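Local coordinates for putative carboxynorspermidine decarboxylase protein (Sinorhizobium meliloti, PDB 3MT1) that probably catalyses the pyridoxal 5'-phosphate-dependent decarboxylation of carboxynorspermidine and carboxyspermidine, giving norspermidine and spermidine, at residues 19-24 with 201-206; 244-249 with 257-262. All coordinates share one frame; numbering follows the deposited sequence.

Contact 1: 19-24 with 201-206; sequences ERIAHV and HFTGDD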
ATOM      1  N   GLU B  19      -6.367 -24.916 -16.507  1.00 44.96           N
ATOM      2  CA  GLU B  19      -7.017 -25.837 -17.427  1.00 46.63           C
ATOM      3  C   GLU B  19      -8.332 -25.292 -17.958  1.00 47.08           C
ATOM      4  O   GLU B  19      -8.745 -25.631 -19.076  1.00 48.49           O
ATOM      5  CB  GLU B  19      -7.288 -27.169 -16.761  1.00 48.47           C
ATOM      6  CG  GLU B  19      -6.064 -27.885 -16.284  1.00 48.93           C
ATOM      7  CD  GLU B  19      -6.402 -29.064 -15.381  1.00 52.73           C
ATOM      8  OE1 GLU B  19      -7.407 -29.020 -14.621  1.00 55.33           O
ATOM      9  OE2 GLU B  19      -5.649 -30.052 -15.426  1.00 56.03           O
ATOM     10  N   ARG B  20      -8.999 -24.458 -17.174  1.00 46.08           N
ATOM     11  CA  ARG B  20     -10.304 -23.959 -17.610  1.00 46.38           C
ATOM     12  C   ARG B  20     -10.095 -22.846 -18.630  1.00 45.36           C
ATOM     13  O   ARG B  20     -10.815 -22.744 -19.619  1.00 46.22           O
ATOM     14  CB  ARG B  20     -11.138 -23.510 -16.421  1.00 46.10           C
ATOM     15  CG  ARG B  20     -11.280 -24.598 -15.381  1.00 46.74           C
ATOM     16  CD  ARG B  20     -12.066 -24.125 -14.182  1.00 47.79           C
ATOM     17  NE  ARG B  20     -12.641 -25.257 -13.482  1.00 52.46           N
ATOM     18  CZ  ARG B  20     -13.519 -25.170 -12.494  1.00 54.78           C
ATOM     19  NH1 ARG B  20     -13.921 -23.985 -12.050  1.00 56.68           N
ATOM     20  NH2 ARG B  20     -13.976 -26.275 -11.937  1.00 55.68           N
ATOM     21  N   ILE B  21      -9.067 -22.040 -18.385  1.00 43.79           N
ATOM     22  CA  ILE B  21      -8.551 -21.096 -19.371  1.00 43.11           C
ATOM     23  C   ILE B  21      -8.208 -21.749 -20.746  1.00 43.47           C
ATOM     24  O   ILE B  21      -8.777 -21.374 -21.771  1.00 43.95           O
ATOM     25  CB  ILE B  21      -7.358 -20.281 -18.774  1.00 41.83           C
ATOM     26  CG1 ILE B  21      -7.912 -19.329 -17.702  1.00 40.73           C
ATOM     27  CG2 ILE B  21      -6.605 -19.530 -19.870  1.00 41.87           C
ATOM     28  CD1 ILE B  21      -6.952 -18.349 -17.108  1.00 39.27           C
ATOM     29  N   ALA B  22      -7.305 -22.724 -20.751  1.00 43.32           N
ATOM     30  CA  ALA B  22      -6.988 -23.504 -21.953  1.00 44.23           C
ATOM     31  C   ALA B  22      -8.274 -23.995 -22.706  1.00 45.70           C
ATOM     32  O   ALA B  22      -8.436 -23.795 -23.928  1.00 45.52           O
ATOM     33  CB  ALA B  22      -6.113 -24.669 -21.569  1.00 44.46           C
ATOM     34  N   HIS B  23      -9.185 -24.618 -21.960  1.00 46.40           N
ATOM     35  CA  HIS B  23     -10.467 -25.075 -22.494  1.00 47.92           C
ATOM     36  C   HIS B  23     -11.150 -23.931 -23.270  1.00 46.72           C
ATOM     37  O   HIS B  23     -11.515 -24.094 -24.420  1.00 47.06           O
ATOM     38  CB  HIS B  23     -11.327 -25.577 -21.331  1.00 49.47           C
ATOM     39  CG  HIS B  23     -12.670 -26.076 -21.732  1.00 52.80           C
ATOM     40  ND1 HIS B  23     -12.923 -27.407 -21.984  1.00 57.12           N
ATOM     41  CD2 HIS B  23     -13.846 -25.428 -21.904  1.00 54.02           C
ATOM     42  CE1 HIS B  23     -14.197 -27.555 -22.306  1.00 58.84           C
ATOM     43  NE2 HIS B  23     -14.778 -26.368 -22.266  1.00 57.12           N
ATOM     44  N   VAL B  24     -11.255 -22.756 -22.658  1.00 44.62           N
ATOM     45  CA  VAL B  24     -11.814 -21.601 -23.341  1.00 43.65           C
ATOM     46  C   VAL B  24     -11.020 -21.248 -24.604  1.00 43.57           C
ATOM     47  O   VAL B  24     -11.612 -21.045 -25.658  1.00 44.35           O
ATOM     48  CB  VAL B  24     -11.866 -20.368 -22.422  1.00 42.69           C
ATOM     49  CG1 VAL B  24     -12.082 -19.082 -23.242  1.00 40.86           C
ATOM     50  CG2 VAL B  24     -12.925 -20.548 -21.330  1.00 41.38           C
ATOM     51  N   HIS B 201     -15.500 -13.413 -14.897  1.00 44.55           N
ATOM     52  CA  HIS B 201     -15.177 -14.546 -14.012  1.00 45.34           C
ATOM     53  C   HIS B 201     -15.563 -15.895 -14.600  1.00 45.60           C
ATOM     54  O   HIS B 201     -16.388 -16.627 -14.021  1.00 46.75           O
ATOM     55  CB  HIS B 201     -15.804 -14.335 -12.625  1.00 46.90           C
ATOM     56  CG  HIS B 201     -14.944 -14.811 -11.497  1.00 50.02           C
ATOM     57  ND1 HIS B 201     -15.144 -16.021 -10.862  1.00 54.32           N
ATOM     58  CD2 HIS B 201     -13.864 -14.247 -10.902  1.00 51.53           C
ATOM     59  CE1 HIS B 201     -14.239 -16.172  -9.911  1.00 56.07           C
ATOM     60  NE2 HIS B 201     -13.445 -15.110  -9.920  1.00 54.77           N
ATOM     61  N   PHE B 202     -14.964 -16.220 -15.757  1.00 44.31           N
ATOM     62  CA  PHE B 202     -15.291 -17.458 -16.466  1.00 44.63           C
ATOM     63  C   PHE B 202     -14.650 -18.732 -15.926  1.00 44.65           C
ATOM     64  O   PHE B 202     -15.009 -19.828 -16.348  1.00 46.45           O
ATOM     65  CB  PHE B 202     -15.077 -17.338 -17.970  1.00 44.32           C
ATOM     66  CG  PHE B 202     -13.679 -17.026 -18.361  1.00 42.53           C
ATOM     67  CD1 PHE B 202     -12.779 -18.057 -18.638  1.00 40.42           C
ATOM     68  CD2 PHE B 202     -13.258 -15.706 -18.467  1.00 40.20           C
ATOM     69  CE1 PHE B 202     -11.481 -17.782 -19.010  1.00 38.34           C
ATOM     70  CE2 PHE B 202     -11.946 -15.415 -18.828  1.00 39.82           C
ATOM     71  CZ  PHE B 202     -11.049 -16.463 -19.106  1.00 39.30           C
ATOM     72  N   THR B 203     -13.717 -18.580 -14.997  1.00 43.32           N
ATOM     73  CA  THR B 203     -13.107 -19.699 -14.274  1.00 43.92           C
ATOM     74  C   THR B 203     -13.872 -20.062 -12.986  1.00 45.99           C
ATOM     75  O   THR B 203     -13.467 -20.974 -12.255  1.00 46.72           O
ATOM     76  CB  THR B 203     -11.607 -19.401 -13.877  1.00 42.99           C
ATOM     77  OG1 THR B 203     -11.537 -18.214 -13.072  1.00 39.75           O
ATOM     78  CG2 THR B 203     -10.713 -19.236 -15.108  1.00 41.20           C
ATOM     79  N   GLY B 204     -14.957 -19.358 -12.689  1.00 46.60           N
ATOM     80  CA  GLY B 204     -15.736 -19.703 -11.517  1.00 50.15           C
ATOM     81  C   GLY B 204     -16.388 -21.065 -11.677  1.00 53.94           C
ATOM     82  O   GLY B 204     -16.660 -21.525 -12.797  1.00 54.08           O
ATOM     83  N   ASP B 205     -16.637 -21.746 -10.569  1.00 56.79           N
ATOM     84  CA  ASP B 205     -17.330 -23.023 -10.683  1.00 60.42           C
ATOM     85  C   ASP B 205     -18.736 -22.694 -11.192  1.00 61.92           C
ATOM     86  O   ASP B 205     -19.321 -21.697 -10.756  1.00 62.24           O
ATOM     87  CB  ASP B 205     -17.362 -23.766  -9.337  1.00 62.03           C
ATOM     88  CG  ASP B 205     -15.962 -24.085  -8.796  1.00 63.14           C
ATOM     89  OD1 ASP B 205     -14.970 -24.105  -9.576  1.00 63.55           O
ATOM     90  OD2 ASP B 205     -15.852 -24.315  -7.571  1.00 65.03           O
ATOM     91  N   ASP B 206     -19.240 -23.481 -12.147  1.00 63.05           N
ATOM     92  CA  ASP B 206     -20.608 -23.330 -12.641  1.00 64.33           C
ATOM     93  C   ASP B 206     -20.776 -22.270 -13.729  1.00 62.41           C
ATOM     94  O   ASP B 206     -21.870 -22.090 -14.267  1.00 63.49           O
ATOM     95  CB  ASP B 206     -21.584 -23.063 -11.484  1.00 66.49           C
ATOM     96  CG  ASP B 206     -21.658 -24.231 -10.486  1.00 70.08           C
ATOM     97  OD1 ASP B 206     -21.791 -25.401 -10.955  1.00 71.38           O
ATOM     98  OD2 ASP B 206     -21.588 -23.959  -9.247  1.00 69.15           O
TER
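Arg20 reaches from helix 11-28 to the loop that follows barrel strand 193-195. Its chain is extended from CG to NE and brings the edge of the guanidinium to the loop. NH1 donates twice. One bond runs from Arg20 NH1 to Thr203 O at 3.1 Å. This donor stands above the carbonyl plane, yet the carbonyl oxygen lies in the guanidinium plane. The other bond is a salt bridge from Arg20 NH1 to Asp205 OD1 at 2.7 Å, on the anti lone pair. NH2 adds a weak bond to the same oxygen. The carboxylate is turned 76° from the guanidinium plane, so the two groups do not pair flat. Thr203 OG1 is taken by Ala234 O. Thr203 CG2 packs on Ile21 CG1 at 3.8 Å. One turn further along the helix from Arg20, Val24 CG2 meets Phe202 CD1 at 3.7 Å, and Ile21 CG1 touches the same ring. The ring of Phe212 meets it, and Leu229 touches the Phe202 side chain. A type I beta turn, His201 to Gly204, shapes the loop. The contact thus has a buried apolar base and a charged, more exposed side. There Arg20 NH1 serves a backbone carbonyl and a carboxylate together, and Asp205 probably partly balances its charge.

Contact 2: 244-249 with 257-262; sequences VTVLDT and AIVDSS
The carboxylate of Asp260 is met from above its plane by a backbone amide: Thr245 N donates to Asp260 OD1 at 3.0 Å, 56° out of the plane. Val244 CB also lies against Asp260 OD1, the two side chains running past each other in opposite directions. OD2 of Asp260 is bound by Thr4 OG1, which also bonds Thr245 OG1. Asp260 CG takes the crowded position between N and C (chi1 62°), which turns the group back to the strand. Asp260 N returns a bond to Thr245 O, so the two residues are tied twice. Leu247 CD1 packs crosswise on Asp260 CB at 3.8 Å. Val244 CG2 rests against Val259 CB at 3.6 Å. Val246 and Val259 share one face. Asp248 and Ile258 point to the other, where Ser100 and Ser102 of the second subunit bind the Asp248 carboxylate. Leu247 N to Ile258 O is short, 2.7 Å, and Ile258 N to Asp248 O is 3.1 Å. Two residues, Leu247 and Asp248, therefore stand opposite one, Ile258. This is a beta bulge in an antiparallel hairpin of the C-terminal sheet domain. Its second strand runs into an inverse gamma turn at Asp260, and Ser262 stands at the N-cap position of the next helix.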
ATOM      1  N   VAL B 244      -1.906 -17.075   8.715  1.00 33.95           N
ATOM      2  CA  VAL B 244      -1.532 -16.262   9.894  1.00 34.18           C
ATOM      3  C   VAL B 244      -1.729 -16.992  11.254  1.00 36.58           C
ATOM      4  O   VAL B 244      -2.408 -18.020  11.329  1.00 38.58           O
ATOM      5  CB  VAL B 244      -2.276 -14.888   9.967  1.00 32.46           C
ATOM      6  CG1 VAL B 244      -2.108 -14.083   8.682  1.00 29.83           C
ATOM      7  CG2 VAL B 244      -3.762 -15.087  10.290  1.00 33.12           C
ATOM      8  N   THR B 245      -1.140 -16.429  12.311  1.00 36.39           N
ATOM      9  CA  THR B 245      -1.202 -16.977  13.632  1.00 38.09           C
ATOM     10  C   THR B 245      -1.877 -15.948  14.509  1.00 38.16           C
ATOM     11  O   THR B 245      -1.732 -14.758  14.278  1.00 36.61           O
ATOM     12  CB  THR B 245       0.223 -17.295  14.172  1.00 39.28           C
ATOM     13  OG1 THR B 245       0.840 -18.266  13.327  1.00 41.51           O
ATOM     14  CG2 THR B 245       0.164 -17.906  15.530  1.00 40.21           C
ATOM     15  N   VAL B 246      -2.615 -16.411  15.522  1.00 40.21           N
ATOM     16  CA  VAL B 246      -3.154 -15.512  16.547  1.00 41.14           C
ATOM     17  C   VAL B 246      -2.055 -15.248  17.549  1.00 42.84           C
ATOM     18  O   VAL B 246      -1.339 -16.166  17.940  1.00 44.38           O
ATOM     19  CB  VAL B 246      -4.364 -16.115  17.238  1.00 42.83           C
ATOM     20  CG1 VAL B 246      -4.771 -15.308  18.474  1.00 42.63           C
ATOM     21  CG2 VAL B 246      -5.512 -16.222  16.235  1.00 42.37           C
ATOM     22  N   LEU B 247      -1.906 -13.986  17.929  1.00 42.81           N
ATOM     23  CA  LEU B 247      -0.850 -13.555  18.834  1.00 44.36           C
ATOM     24  C   LEU B 247      -1.391 -13.098  20.198  1.00 46.07           C
ATOM     25  O   LEU B 247      -0.702 -13.184  21.203  1.00 47.54           O
ATOM     26  CB  LEU B 247      -0.050 -12.415  18.194  1.00 43.38           C
ATOM     27  CG  LEU B 247       0.679 -12.621  16.880  1.00 41.84           C
ATOM     28  CD1 LEU B 247       1.249 -11.319  16.533  1.00 42.15           C
ATOM     29  CD2 LEU B 247       1.788 -13.656  16.982  1.00 45.03           C
ATOM     30  N   ASP B 248      -2.615 -12.591  20.220  1.00 46.43           N
ATOM     31  CA  ASP B 248      -3.245 -12.172  21.457  1.00 49.42           C
ATOM     32  C   ASP B 248      -4.748 -12.248  21.350  1.00 50.03           C
ATOM     33  O   ASP B 248      -5.325 -12.180  20.268  1.00 48.08           O
ATOM     34  CB  ASP B 248      -2.826 -10.762  21.869  1.00 49.66           C
ATOM     35  CG  ASP B 248      -2.871 -10.556  23.384  1.00 54.84           C
ATOM     36  OD1 ASP B 248      -2.742 -11.553  24.160  1.00 56.84           O
ATOM     37  OD2 ASP B 248      -3.026  -9.382  23.798  1.00 57.92           O
ATOM     38  N   THR B 249      -5.376 -12.390  22.503  1.00 53.53           N
ATOM     39  CA  THR B 249      -6.807 -12.543  22.585  1.00 55.59           C
ATOM     40  C   THR B 249      -7.314 -11.496  23.553  1.00 58.20           C
ATOM     41  O   THR B 249      -6.618 -11.148  24.490  1.00 59.81           O
ATOM     42  CB  THR B 249      -7.106 -13.982  22.984  1.00 56.96           C
ATOM     43  OG1 THR B 249      -7.279 -14.731  21.767  1.00 56.58           O
ATOM     44  CG2 THR B 249      -8.322 -14.099  23.867  1.00 58.83           C
ATOM     45  N   ALA B 257      -9.295 -10.934  18.220  1.00 44.37           N
ATOM     46  CA  ALA B 257      -8.053 -11.662  18.076  1.00 42.76           C
ATOM     47  C   ALA B 257      -7.084 -10.939  17.129  1.00 39.88           C
ATOM     48  O   ALA B 257      -7.465 -10.513  16.041  1.00 38.83           O
ATOM     49  CB  ALA B 257      -8.325 -13.107  17.611  1.00 42.47           C
ATOM     50  N   ILE B 258      -5.830 -10.822  17.560  1.00 38.81           N
ATOM     51  CA  ILE B 258      -4.758 -10.182  16.794  1.00 35.79           C
ATOM     52  C   ILE B 258      -3.933 -11.224  16.049  1.00 34.84           C
ATOM     53  O   ILE B 258      -3.451 -12.177  16.659  1.00 36.07           O
ATOM     54  CB  ILE B 258      -3.762  -9.419  17.717  1.00 37.02           C
ATOM     55  CG1 ILE B 258      -4.486  -8.705  18.875  1.00 37.88           C
ATOM     56  CG2 ILE B 258      -2.843  -8.451  16.885  1.00 32.86           C
ATOM     57  CD1 ILE B 258      -5.231  -7.433  18.453  1.00 39.84           C
ATOM     58  N   VAL B 259      -3.734 -11.024  14.751  1.00 32.31           N
ATOM     59  CA  VAL B 259      -2.918 -11.929  13.964  1.00 31.29           C
ATOM     60  C   VAL B 259      -1.636 -11.251  13.483  1.00 31.87           C
ATOM     61  O   VAL B 259      -1.505 -10.003  13.514  1.00 30.15           O
ATOM     62  CB  VAL B 259      -3.677 -12.516  12.764  1.00 30.68           C
ATOM     63  CG1 VAL B 259      -4.958 -13.219  13.247  1.00 31.00           C
ATOM     64  CG2 VAL B 259      -3.977 -11.444  11.715  1.00 26.63           C
ATOM     65  N   ASP B 260      -0.691 -12.081  13.041  1.00 32.25           N
ATOM     66  CA  ASP B 260       0.630 -11.583  12.742  1.00 33.48           C
ATOM     67  C   ASP B 260       0.723 -11.005  11.321  1.00 33.09           C
ATOM     68  O   ASP B 260       1.640 -11.304  10.582  1.00 34.47           O
ATOM     69  CB  ASP B 260       1.697 -12.627  13.036  1.00 33.71           C
ATOM     70  CG  ASP B 260       1.564 -13.902  12.181  1.00 36.39           C
ATOM     71  OD1 ASP B 260       0.553 -14.091  11.443  1.00 34.53           O
ATOM     72  OD2 ASP B 260       2.511 -14.737  12.272  1.00 39.81           O
ATOM     73  N   SER B 261      -0.213 -10.144  10.977  1.00 32.58           N
ATOM     74  CA  SER B 261      -0.291  -9.592   9.655  1.00 32.68           C
ATOM     75  C   SER B 261      -1.048  -8.281   9.772  1.00 33.77           C
ATOM     76  O   SER B 261      -1.476  -7.918  10.871  1.00 35.60           O
ATOM     77  CB  SER B 261      -1.063 -10.562   8.760  1.00 32.78           C
ATOM     78  OG  SER B 261      -1.165 -10.118   7.421  1.00 30.03           O
ATOM     79  N   SER B 262      -1.242  -7.589   8.649  1.00 33.88           N
ATOM     80  CA  SER B 262      -1.935  -6.300   8.603  1.00 34.21           C
ATOM     81  C   SER B 262      -2.616  -6.110   7.240  1.00 34.18           C
ATOM     82  O   SER B 262      -1.977  -6.279   6.193  1.00 33.77           O
ATOM     83  CB  SER B 262      -0.905  -5.202   8.829  1.00 34.60           C
ATOM     84  OG  SER B 262      -1.461  -3.915   8.755  1.00 37.66           O
TER

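Overall arrangement
Contact 1 and contact 2 do not touch: their centres are 35 Å apart and their nearest atoms about 22 Å. Contact 1 belongs to the barrel side of this class-II decarboxylase, and contact 2 to the beta-sheet domain. Strand 6-10 links them. It pairs with strand 240-251 of contact 2 and leads straight into helix 11-28 of contact 1. Only contact 1 is near a predicted substrate site, with the side chain of Thr203 about 7 Å from that of Glu233. Contact 2 lies away from the annotated sites but reaches the second subunit, whereas no other chain touches contact 1. Contact 1 packs a loop after a barrel strand on helix 11-28; contact 2 helps form the dimer interface.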